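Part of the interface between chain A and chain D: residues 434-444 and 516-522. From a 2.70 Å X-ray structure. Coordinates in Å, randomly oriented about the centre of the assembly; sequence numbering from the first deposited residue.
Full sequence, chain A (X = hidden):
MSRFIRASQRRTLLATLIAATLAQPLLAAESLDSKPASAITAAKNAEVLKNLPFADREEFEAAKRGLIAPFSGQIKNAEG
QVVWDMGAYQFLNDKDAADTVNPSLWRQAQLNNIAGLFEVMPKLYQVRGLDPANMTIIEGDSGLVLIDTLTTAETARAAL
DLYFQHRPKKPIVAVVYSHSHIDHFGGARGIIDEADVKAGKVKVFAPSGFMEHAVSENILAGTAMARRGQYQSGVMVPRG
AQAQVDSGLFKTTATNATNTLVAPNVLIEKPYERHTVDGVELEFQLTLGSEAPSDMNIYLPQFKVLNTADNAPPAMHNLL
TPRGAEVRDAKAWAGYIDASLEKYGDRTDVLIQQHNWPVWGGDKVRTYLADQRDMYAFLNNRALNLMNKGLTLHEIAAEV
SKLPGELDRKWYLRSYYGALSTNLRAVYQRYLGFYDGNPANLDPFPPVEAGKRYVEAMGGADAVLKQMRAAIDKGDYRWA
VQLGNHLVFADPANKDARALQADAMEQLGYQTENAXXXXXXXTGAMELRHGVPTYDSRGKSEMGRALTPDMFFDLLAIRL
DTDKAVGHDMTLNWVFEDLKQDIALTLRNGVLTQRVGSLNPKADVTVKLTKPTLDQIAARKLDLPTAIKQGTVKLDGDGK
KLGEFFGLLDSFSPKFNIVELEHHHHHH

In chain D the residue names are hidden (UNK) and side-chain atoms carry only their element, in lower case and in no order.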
# COMPACT_ATOMS: atom_id res chain seq x y z
N PHE A 434 5.73 -4.50 -3.47
CA PHE A 434 5.79 -5.40 -4.63
C PHE A 434 7.18 -6.07 -4.81
O PHE A 434 7.28 -7.10 -5.49
CB PHE A 434 5.43 -4.60 -5.91
CG PHE A 434 6.57 -3.75 -6.44
CD1 PHE A 434 7.48 -4.27 -7.36
CD2 PHE A 434 6.74 -2.44 -6.01
CE1 PHE A 434 8.54 -3.51 -7.82
CE2 PHE A 434 7.79 -1.67 -6.50
CZ PHE A 434 8.69 -2.21 -7.39
N TYR A 435 8.24 -5.42 -4.28
CA TYR A 435 9.61 -5.89 -4.41
C TYR A 435 9.94 -6.91 -3.35
O TYR A 435 9.79 -6.63 -2.15
CB TYR A 435 10.59 -4.72 -4.46
CG TYR A 435 12.05 -5.12 -4.47
CD1 TYR A 435 12.57 -5.93 -5.48
CD2 TYR A 435 12.91 -4.72 -3.44
CE1 TYR A 435 13.91 -6.32 -5.47
CE2 TYR A 435 14.25 -5.10 -3.43
CZ TYR A 435 14.75 -5.88 -4.46
OH TYR A 435 16.07 -6.24 -4.48
N ASP A 436 10.37 -8.11 -3.80
CA ASP A 436 10.62 -9.25 -2.94
C ASP A 436 11.97 -9.29 -2.23
O ASP A 436 12.22 -10.23 -1.47
CB ASP A 436 10.32 -10.57 -3.69
CG ASP A 436 11.39 -11.00 -4.68
OD1 ASP A 436 12.25 -10.14 -5.06
OD2 ASP A 436 11.38 -12.20 -5.09
N GLY A 437 12.82 -8.30 -2.49
CA GLY A 437 14.12 -8.26 -1.82
C GLY A 437 15.25 -8.87 -2.60
O GLY A 437 16.42 -8.63 -2.28
N ASN A 438 14.91 -9.65 -3.63
CA ASN A 438 15.89 -10.29 -4.52
C ASN A 438 16.28 -9.28 -5.64
O ASN A 438 15.41 -8.93 -6.46
CB ASN A 438 15.28 -11.55 -5.13
CG ASN A 438 16.19 -12.33 -6.03
OD1 ASN A 438 17.26 -11.87 -6.47
ND2 ASN A 438 15.77 -13.54 -6.29
N PRO A 439 17.55 -8.78 -5.70
CA PRO A 439 17.91 -7.78 -6.71
C PRO A 439 17.71 -8.17 -8.18
O PRO A 439 17.64 -7.29 -9.05
CB PRO A 439 19.34 -7.37 -6.34
CG PRO A 439 19.54 -7.81 -4.98
CD PRO A 439 18.69 -9.04 -4.80
N ALA A 440 17.53 -9.46 -8.46
CA ALA A 440 17.24 -9.90 -9.82
C ALA A 440 15.83 -9.41 -10.27
O ALA A 440 15.55 -9.35 -11.48
CB ALA A 440 17.33 -11.42 -9.91
N ASN A 441 14.97 -9.05 -9.31
CA ASN A 441 13.61 -8.57 -9.52
C ASN A 441 13.51 -7.06 -9.25
O ASN A 441 12.40 -6.52 -9.14
CB ASN A 441 12.63 -9.33 -8.59
CG ASN A 441 12.63 -10.82 -8.78
OD1 ASN A 441 12.84 -11.58 -7.84
ND2 ASN A 441 12.39 -11.27 -9.98
N LEU A 442 14.67 -6.39 -9.10
CA LEU A 442 14.73 -4.96 -8.82
C LEU A 442 14.25 -4.10 -10.01
O LEU A 442 13.61 -3.08 -9.79
CB LEU A 442 16.17 -4.59 -8.39
CG LEU A 442 16.46 -3.22 -7.76
CD1 LEU A 442 15.50 -2.89 -6.62
CD2 LEU A 442 17.87 -3.18 -7.26
N ASP A 443 14.56 -4.52 -11.25
CA ASP A 443 14.22 -3.78 -12.44
C ASP A 443 13.64 -4.68 -13.54
O ASP A 443 14.28 -4.93 -14.58
CB ASP A 443 15.45 -2.98 -12.90
CG ASP A 443 15.19 -1.79 -13.80
OD1 ASP A 443 14.00 -1.38 -13.92
OD2 ASP A 443 16.17 -1.27 -14.38
N PRO A 444 12.39 -5.17 -13.34
CA PRO A 444 11.77 -6.02 -14.37
C PRO A 444 11.55 -5.27 -15.68
O PRO A 444 11.30 -4.06 -15.66
CB PRO A 444 10.44 -6.39 -13.71
CG PRO A 444 10.70 -6.28 -12.24
CD PRO A 444 11.49 -5.02 -12.18
N UNK D 516 21.61 2.72 -3.13
CA UNK D 516 20.81 1.64 -2.57
C UNK D 516 20.82 0.45 -3.50
O UNK D 516 21.07 -0.66 -3.04
c UNK D 516 19.14 2.56 -0.79
c UNK D 516 20.34 3.24 -0.13
c UNK D 516 17.87 3.36 -0.66
c UNK D 516 19.39 2.14 -2.24
N UNK D 517 20.66 0.70 -4.81
CA UNK D 517 20.74 -0.33 -5.85
C UNK D 517 22.13 -0.97 -5.86
O UNK D 517 22.23 -2.18 -5.87
c UNK D 517 18.58 -0.22 -9.97
c UNK D 517 15.83 0.31 -9.43
c UNK D 517 18.90 0.42 -7.46
c UNK D 517 16.26 -0.09 -10.68
c UNK D 517 18.19 0.18 -8.69
c UNK D 517 17.61 -0.37 -10.95
n UNK D 517 16.70 0.80 -7.12
c UNK D 517 16.81 0.41 -8.43
c UNK D 517 20.38 0.25 -7.23
c UNK D 517 17.96 0.81 -6.54
N UNK D 518 23.20 -0.15 -5.74
CA UNK D 518 24.56 -0.68 -5.66
C UNK D 518 24.68 -1.60 -4.48
O UNK D 518 25.09 -2.75 -4.66
n UNK D 518 31.50 -0.26 -5.94
n UNK D 518 30.11 0.76 -7.46
c UNK D 518 30.34 0.30 -6.23
c UNK D 518 28.09 0.99 -5.50
n UNK D 518 29.41 0.41 -5.29
c UNK D 518 27.04 -0.10 -5.54
c UNK D 518 25.61 0.44 -5.58
N UNK D 519 24.27 -1.14 -3.30
CA UNK D 519 24.30 -1.93 -2.07
C UNK D 519 23.57 -3.27 -2.23
O UNK D 519 24.11 -4.31 -1.86
c UNK D 519 24.61 -0.07 -0.33
n UNK D 519 24.03 0.86 0.39
c UNK D 519 23.71 -1.13 -0.92
o UNK D 519 25.84 -0.10 -0.45
N UNK D 520 22.37 -3.26 -2.83
CA UNK D 520 21.57 -4.45 -3.05
C UNK D 520 22.25 -5.41 -3.97
O UNK D 520 22.32 -6.60 -3.66
s UNK D 520 17.84 -2.83 -3.26
c UNK D 520 19.35 -3.40 -2.52
c UNK D 520 20.18 -4.08 -3.56
c UNK D 520 16.87 -3.73 -2.52
N UNK D 521 22.81 -4.90 -5.08
CA UNK D 521 23.52 -5.72 -6.07
C UNK D 521 24.78 -6.34 -5.48
O UNK D 521 25.02 -7.52 -5.70
c UNK D 521 21.54 -3.03 -9.72
c UNK D 521 22.66 -4.56 -8.20
c UNK D 521 23.84 -4.89 -7.31
c UNK D 521 22.57 -3.32 -8.83
o UNK D 521 19.56 -3.71 -10.90
c UNK D 521 21.74 -5.54 -8.55
c UNK D 521 20.68 -5.26 -9.43
c UNK D 521 20.59 -4.00 -10.02
N UNK D 522 25.57 -5.55 -4.72
CA UNK D 522 26.81 -5.98 -4.08
C UNK D 522 26.54 -7.04 -3.02
O UNK D 522 27.31 -8.00 -2.92
c UNK D 522 28.21 -3.83 -4.47
c UNK D 522 27.59 -4.79 -3.47
s UNK D 522 28.88 -4.61 -5.95
c UNK D 522 29.54 -3.25 -6.76

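The chain D stretch is one continuous run of helix, and its residues can be identified in turn from their side-chain atoms and from what they meet on the loop of chain A.

Position 516 carries four carbons, forked at the second. Its CA-to-CB bond points sideways, and the side chain touches nothing on the loop. Four carbons with this fork make it leucine, Leu516(D), buried but without a part in this contact.

At position 517 one carbon leads into fused five- and six-membered rings holding eight carbons and one nitrogen. The CA-to-CB bond runs sideways, yet the end of the side chain comes nearer the loop, where the methyl CD2 of Leu442(A) lies over one face of the ring system. The indole identifies Trp517(D). CD2 of Leu442(A) sits 3.7 Å from the centroid of the five-membered ring of Trp517(D), only 14° off the ring normal, a CH-pi contact in which the methyl meets the pi cloud nearly head-on. At the ring edge, CG of Asp443(A) is 3.7 Å from CH2 of Trp517(D); the carboxylate here makes no hydrogen bond to the helix, and its OD1 is satisfied elsewhere in the structure.

Position 518 has three carbons, a nitrogen, and then a carbon bearing two more nitrogens. Its CA-to-CB bond points away from the loop, and the side chain makes no contact there; the guanidinium end identifies Arg518(D).

Position 519 shows two carbons, the second carrying one oxygen and one nitrogen, and the side chain is out of reach of the loop. The amide defines Asn519(D).

Position 520 is an unbranched chain of two carbons, a sulfur and a terminal carbon; its CA-to-CB bond points toward chain A, and the side chain meets Tyr435(A), Pro439(A) and Leu442(A). The thioether makes it Met520(D). Its CE approaches CE2 of Tyr435(A) to 3.1 Å, a tight contact at the ring edge, while SD lies 4.0 Å from CD2 of Leu442(A). Near the base of the side chain, CB of Met520(D) is 4.0 Å from CG of Pro439(A), which also packs 3.3 Å from the backbone O of Met520(D).

At position 521 one carbon precedes a six-carbon ring bearing one oxygen. The ring lies beside Pro439(A) and Leu442(A), and its oxygen marks it as Tyr521(D). CB of Pro439(A) is 3.7 Å from CD1 of Tyr521(D), and CD2 of Leu442(A) rests over the ring face, 4.0 Å from CZ of Tyr521(D).

Position 522 again has two carbons, sulfur and one carbon without a branch, out of reach of the loop: Met522(D).

The contact works by apolar packing, with no hydrogen bond across the two stretches. Leu442(A) is its centre, its CD2 touching Trp517(D), Met520(D) and Tyr521(D) at once. On the loop, the backbone hydrogen bond from N of Leu442(A) to O of Pro439(A), 3.1 Å, closes a turn that presents both residues to the helix. Together the two stretches bury 395 Å².

Chain D, residues 516-522: LWRNMYM
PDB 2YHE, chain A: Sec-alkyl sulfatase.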